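Long-range contacts in V-type ATP synthase alpha chain (Nanoarchaeum equitans Kin4-M, PDB 5BN3), which is the A subunit of an archaeal V-type ATP synthase, a member of the alpha/beta family with a P-loop nucleotide-binding domain: residues F211-G216 against S372-G377; G216-V221 against R396-L401. One frame throughout, in Å; residues are numbered along the deposited sequence.

Contact 1: F211-G216 against S372-G377. With MG (magnesium ion), chain L.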
loop_
_atom_site.group_PDB
_atom_site.type_symbol
_atom_site.label_atom_id
_atom_site.label_comp_id
_atom_site.label_asym_id
_atom_site.label_seq_id
_atom_site.Cartn_x
_atom_site.Cartn_y
_atom_site.Cartn_z
ATOM N N PHE A 211 -29.877 -17.286 -5.118
ATOM C CA PHE A 211 -29.392 -16.863 -3.800
ATOM C C PHE A 211 -30.482 -16.292 -2.888
ATOM O O PHE A 211 -30.339 -15.181 -2.378
ATOM C CB PHE A 211 -28.267 -15.833 -3.968
ATOM C CG PHE A 211 -27.191 -16.261 -4.933
ATOM C CD1 PHE A 211 -26.201 -17.148 -4.537
ATOM C CD2 PHE A 211 -27.170 -15.777 -6.234
ATOM C CE1 PHE A 211 -25.210 -17.547 -5.421
ATOM C CE2 PHE A 211 -26.182 -16.171 -7.123
ATOM C CZ PHE A 211 -25.201 -17.057 -6.713
ATOM N N PRO A 212 -31.555 -17.065 -2.643
ATOM C CA PRO A 212 -32.663 -16.491 -1.875
ATOM C C PRO A 212 -32.360 -16.385 -0.386
ATOM O O PRO A 212 -31.559 -17.162 0.137
ATOM C CB PRO A 212 -33.790 -17.504 -2.092
ATOM C CG PRO A 212 -33.080 -18.805 -2.249
ATOM C CD PRO A 212 -31.800 -18.480 -2.987
ATOM N N ILE A 213 -32.987 -15.421 0.280
ATOM C CA ILE A 213 -32.975 -15.367 1.734
ATOM C C ILE A 213 -34.379 -15.652 2.250
ATOM O O ILE A 213 -35.343 -15.660 1.480
ATOM C CB ILE A 213 -32.519 -13.993 2.268
ATOM C CG1 ILE A 213 -33.435 -12.877 1.763
ATOM C CG2 ILE A 213 -31.097 -13.714 1.865
ATOM C CD1 ILE A 213 -33.066 -11.500 2.307
ATOM N N ALA A 214 -34.499 -15.872 3.551
ATOM C CA ALA A 214 -35.808 -16.097 4.152
ATOM C C ALA A 214 -36.427 -14.770 4.575
ATOM O O ALA A 214 -35.715 -13.770 4.721
ATOM C CB ALA A 214 -35.685 -17.020 5.342
ATOM N N LYS A 215 -37.745 -14.759 4.766
ATOM C CA LYS A 215 -38.417 -13.595 5.335
ATOM C C LYS A 215 -37.867 -13.340 6.729
ATOM O O LYS A 215 -37.862 -14.237 7.576
ATOM C CB LYS A 215 -39.931 -13.814 5.427
ATOM C CG LYS A 215 -40.702 -13.512 4.155
ATOM C CD LYS A 215 -42.164 -13.217 4.474
ATOM C CE LYS A 215 -42.976 -12.976 3.216
ATOM N NZ LYS A 215 -42.382 -11.915 2.360
ATOM N N GLY A 216 -37.409 -12.117 6.965
ATOM C CA GLY A 216 -36.790 -11.778 8.231
ATOM C C GLY A 216 -35.281 -11.889 8.150
ATOM O O GLY A 216 -34.580 -11.628 9.125
ATOM N N SER A 372 -42.180 -10.006 10.548
ATOM C CA SER A 372 -40.807 -10.138 10.073
ATOM C C SER A 372 -40.266 -8.811 9.556
ATOM O O SER A 372 -40.998 -8.025 8.954
ATOM C CB SER A 372 -40.716 -11.198 8.971
ATOM O OG SER A 372 -40.996 -10.644 7.695
ATOM N N LEU A 373 -38.985 -8.561 9.805
ATOM C CA LEU A 373 -38.307 -7.415 9.209
ATOM C C LEU A 373 -37.109 -7.909 8.414
ATOM O O LEU A 373 -36.155 -8.451 8.975
ATOM C CB LEU A 373 -37.873 -6.406 10.276
ATOM C CG LEU A 373 -37.042 -5.215 9.793
ATOM C CD1 LEU A 373 -37.735 -4.521 8.636
ATOM C CD2 LEU A 373 -36.801 -4.229 10.923
ATOM N N THR A 374 -37.179 -7.731 7.101
ATOM C CA THR A 374 -36.119 -8.159 6.198
ATOM C C THR A 374 -35.308 -6.931 5.772
ATOM O O THR A 374 -35.877 -5.901 5.412
ATOM C CB THR A 374 -36.721 -8.874 4.972
ATOM O OG1 THR A 374 -37.661 -9.868 5.412
ATOM C CG2 THR A 374 -35.635 -9.535 4.150
ATOM N N ILE A 375 -33.980 -7.025 5.828
ATOM C CA ILE A 375 -33.134 -5.862 5.562
ATOM C C ILE A 375 -32.154 -6.086 4.417
ATOM O O ILE A 375 -31.339 -7.008 4.455
ATOM C CB ILE A 375 -32.351 -5.431 6.822
ATOM C CG1 ILE A 375 -33.319 -4.944 7.904
ATOM C CG2 ILE A 375 -31.357 -4.330 6.491
ATOM C CD1 ILE A 375 -32.634 -4.527 9.191
ATOM N N ILE A 376 -32.240 -5.229 3.404
ATOM C CA ILE A 376 -31.314 -5.270 2.280
ATOM C C ILE A 376 -30.439 -4.019 2.311
ATOM O O ILE A 376 -30.945 -2.904 2.178
ATOM C CB ILE A 376 -32.061 -5.330 0.930
ATOM C CG1 ILE A 376 -33.153 -6.405 0.961
ATOM C CG2 ILE A 376 -31.086 -5.585 -0.212
ATOM C CD1 ILE A 376 -32.630 -7.807 1.193
ATOM N N GLY A 377 -29.133 -4.202 2.491
ATOM C CA GLY A 377 -28.212 -3.079 2.550
ATOM C C GLY A 377 -27.267 -3.006 1.365
ATOM O O GLY A 377 -26.440 -3.894 1.156
HETATM MG MG MG L . -39.898 -9.458 6.027
#
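Gly216 N meets Thr374 OG1 beside a magnesium ion where the loop 211-216 leads up to the sheet of a P-loop nucleotide-binding domain; residues 372-377 belong to strand 370-379 of that sheet. The contact shows how one threonine can serve a polar and an apolar neighbour at once. Its OG1 lies beside its own backbone N, anti to the carbonyl carbon (chi1 -49°), and takes the Gly216 N-H in a nearly straight bond, 2.7 Å from Gly216 N to Thr374 OG1. The same oxygen binds the magnesium ion at 2.4 Å. Two partners thus grip a hydroxyl oxygen in a buried setting, and the metal would be expected to polarise it. The other branch, CG2, reaches tip to tip toward Ile213, whose CD1 comes within 3.7 Å. Ile213 CD1 also touches Ile376 CD1 at 3.9 Å, the two side chains crossing obliquely, so this one methyl touches two alternate residues of the strand, Thr374 and Ile376. Lys215 sends its amine elsewhere, to the carbonyl oxygen of Asp241, while its CB stays near Ser372 OG. Gly216 adds a CA-H...O contact, with CA 3.5 Å from Leu373 O. Val315, on the neighbouring strand 314-320, belongs to the same metal site; the second hydroxyl on the ion from strand 370-379 is Ser372 OG, 2.3 Å from it.

Contact 2: G216-V221 against R396-L401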
loop_
_atom_site.group_PDB
_atom_site.type_symbol
_atom_site.label_atom_id
_atom_site.label_comp_id
_atom_site.label_asym_id
_atom_site.label_seq_id
_atom_site.Cartn_x
_atom_site.Cartn_y
_atom_site.Cartn_z
ATOM N N GLY A 216 -37.409 -12.117 6.965
ATOM C CA GLY A 216 -36.790 -11.778 8.231
ATOM C C GLY A 216 -35.281 -11.889 8.150
ATOM O O GLY A 216 -34.580 -11.628 9.125
ATOM N N GLY A 217 -34.779 -12.281 6.983
ATOM C CA GLY A 217 -33.345 -12.382 6.778
ATOM C C GLY A 217 -32.722 -11.051 6.394
ATOM O O GLY A 217 -33.367 -10.005 6.470
ATOM N N SER A 218 -31.459 -11.088 5.990
ATOM C CA SER A 218 -30.769 -9.885 5.547
ATOM C C SER A 218 -29.767 -10.215 4.451
ATOM O O SER A 218 -29.270 -11.339 4.378
ATOM C CB SER A 218 -30.066 -9.199 6.721
ATOM O OG SER A 218 -29.190 -10.091 7.384
ATOM N N ALA A 219 -29.479 -9.232 3.603
ATOM C CA ALA A 219 -28.522 -9.407 2.515
ATOM C C ALA A 219 -27.749 -8.126 2.258
ATOM O O ALA A 219 -28.252 -7.027 2.499
ATOM C CB ALA A 219 -29.231 -9.848 1.247
ATOM N N ALA A 220 -26.527 -8.276 1.757
ATOM C CA ALA A 220 -25.715 -7.136 1.350
ATOM C C ALA A 220 -25.619 -7.079 -0.173
ATOM O O ALA A 220 -25.500 -8.115 -0.830
ATOM C CB ALA A 220 -24.332 -7.231 1.961
ATOM N N VAL A 221 -25.669 -5.868 -0.728
ATOM C CA VAL A 221 -25.524 -5.671 -2.170
ATOM C C VAL A 221 -24.388 -4.693 -2.463
ATOM O O VAL A 221 -24.626 -3.507 -2.687
ATOM C CB VAL A 221 -26.825 -5.137 -2.818
ATOM C CG1 VAL A 221 -26.731 -5.198 -4.340
ATOM C CG2 VAL A 221 -28.033 -5.927 -2.345
ATOM N N ARG A 396 -20.130 -10.262 7.755
ATOM C CA ARG A 396 -20.158 -11.061 8.976
ATOM C C ARG A 396 -21.429 -10.811 9.787
ATOM O O ARG A 396 -21.596 -11.352 10.881
ATOM C CB ARG A 396 -18.900 -10.814 9.816
ATOM C CG ARG A 396 -17.611 -11.165 9.081
ATOM C CD ARG A 396 -16.489 -11.527 10.040
ATOM N NE ARG A 396 -16.247 -10.480 11.027
ATOM C CZ ARG A 396 -15.502 -9.401 10.806
ATOM N NH1 ARG A 396 -14.926 -9.221 9.627
ATOM N NH2 ARG A 396 -15.333 -8.503 11.766
ATOM N N LEU A 397 -22.335 -10.014 9.225
ATOM C CA LEU A 397 -23.592 -9.688 9.897
ATOM C C LEU A 397 -24.832 -10.172 9.138
ATOM O O LEU A 397 -25.860 -10.468 9.749
ATOM C CB LEU A 397 -23.694 -8.177 10.138
ATOM C CG LEU A 397 -22.673 -7.539 11.083
ATOM C CD1 LEU A 397 -22.779 -6.018 11.054
ATOM C CD2 LEU A 397 -22.860 -8.054 12.500
ATOM N N VAL A 398 -24.734 -10.263 7.813
ATOM C CA VAL A 398 -25.907 -10.578 6.988
ATOM C C VAL A 398 -25.979 -12.048 6.572
ATOM O O VAL A 398 -25.021 -12.801 6.752
ATOM C CB VAL A 398 -25.989 -9.675 5.736
ATOM C CG1 VAL A 398 -26.052 -8.215 6.146
ATOM C CG2 VAL A 398 -24.792 -9.915 4.820
ATOM N N GLY A 399 -27.119 -12.447 6.012
ATOM C CA GLY A 399 -27.359 -13.841 5.672
ATOM C C GLY A 399 -27.070 -14.195 4.224
ATOM O O GLY A 399 -27.088 -15.373 3.857
ATOM N N ALA A 400 -26.808 -13.185 3.397
ATOM C CA ALA A 400 -26.463 -13.419 1.996
ATOM C C ALA A 400 -25.632 -12.303 1.391
ATOM O O ALA A 400 -25.741 -11.141 1.792
ATOM C CB ALA A 400 -27.715 -13.632 1.163
ATOM N N LEU A 401 -24.812 -12.671 0.411
ATOM C CA LEU A 401 -24.072 -11.706 -0.391
ATOM C C LEU A 401 -24.627 -11.689 -1.808
ATOM O O LEU A 401 -24.545 -12.688 -2.526
ATOM C CB LEU A 401 -22.582 -12.066 -0.428
ATOM C CG LEU A 401 -21.704 -11.353 -1.463
ATOM C CD1 LEU A 401 -21.760 -9.856 -1.252
ATOM C CD2 LEU A 401 -20.261 -11.844 -1.406
HETATM O O HOH W 1 -28.859 -9.404 9.862
#
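Ser218 OG sits between its own backbone N and carbonyl carbon (chi1 55°), a rotation that lays it against the backbone of Val398, 3.3 Å from Val398 CA. Val398 CG1 stands beside its own N (chi1 -59°), which leaves CG2 between N and the carbonyl carbon; CG1 faces the serine, while CG2 packs on Ala220 CB at 3.9 Å. The valine thus gives one methyl to each of two alternate residues on the same side of the strand. A water receives a hydrogen bond from Ser218 OG at 2.6 Å and donates one to Leu397 O, tying the hydroxyl to the neighbouring segment. Gly399 N bonds to Ser218 O over 2.9 Å, approaching from well above the carbonyl plane, and makes a weak bond to Ser218 OG. Further along, Ala220 N donates to Ala400 O at 3.0 Å in a much straighter bond (166°), the donor tilted only moderately from the carbonyl plane. The methyls of Ala219 and Ala400 also meet, CB to CB 4.1 Å. Helix 349-357 backs Val398 through Tyr357, and Arg396 bonds to Asn230 of the neighbouring NEQ263 chain. Ala220 and Leu401 form a single beta bridge, by which the segment following helix 389-395 joins the edge of strand 218-222, the strand that runs into the P-loop of this nucleotide-binding domain.

Overall arrangement
The first segments of the two contacts are continuous through Gly216, while their partners come much later in the chain: the centres lie 7 Å apart, and the segments alternate in the order 211-216, 216-221, 372-377, 396-401. Strand 218-222 links them: it belongs to contact 2 and pairs in parallel with strand 370-379 of contact 1, probably through hydrogen bonds such as Gly377 N to Ala219 O at 3.0 Å, and meets 396-401 along its other edge. The strand is thus flanked by later parts of the same nucleotide-binding domain. Contact 1 holds its approach beside a magnesium ion, whereas contact 2 includes the strand that leads to the ADP-binding loop, including Gly228, Lys229 and Thr230.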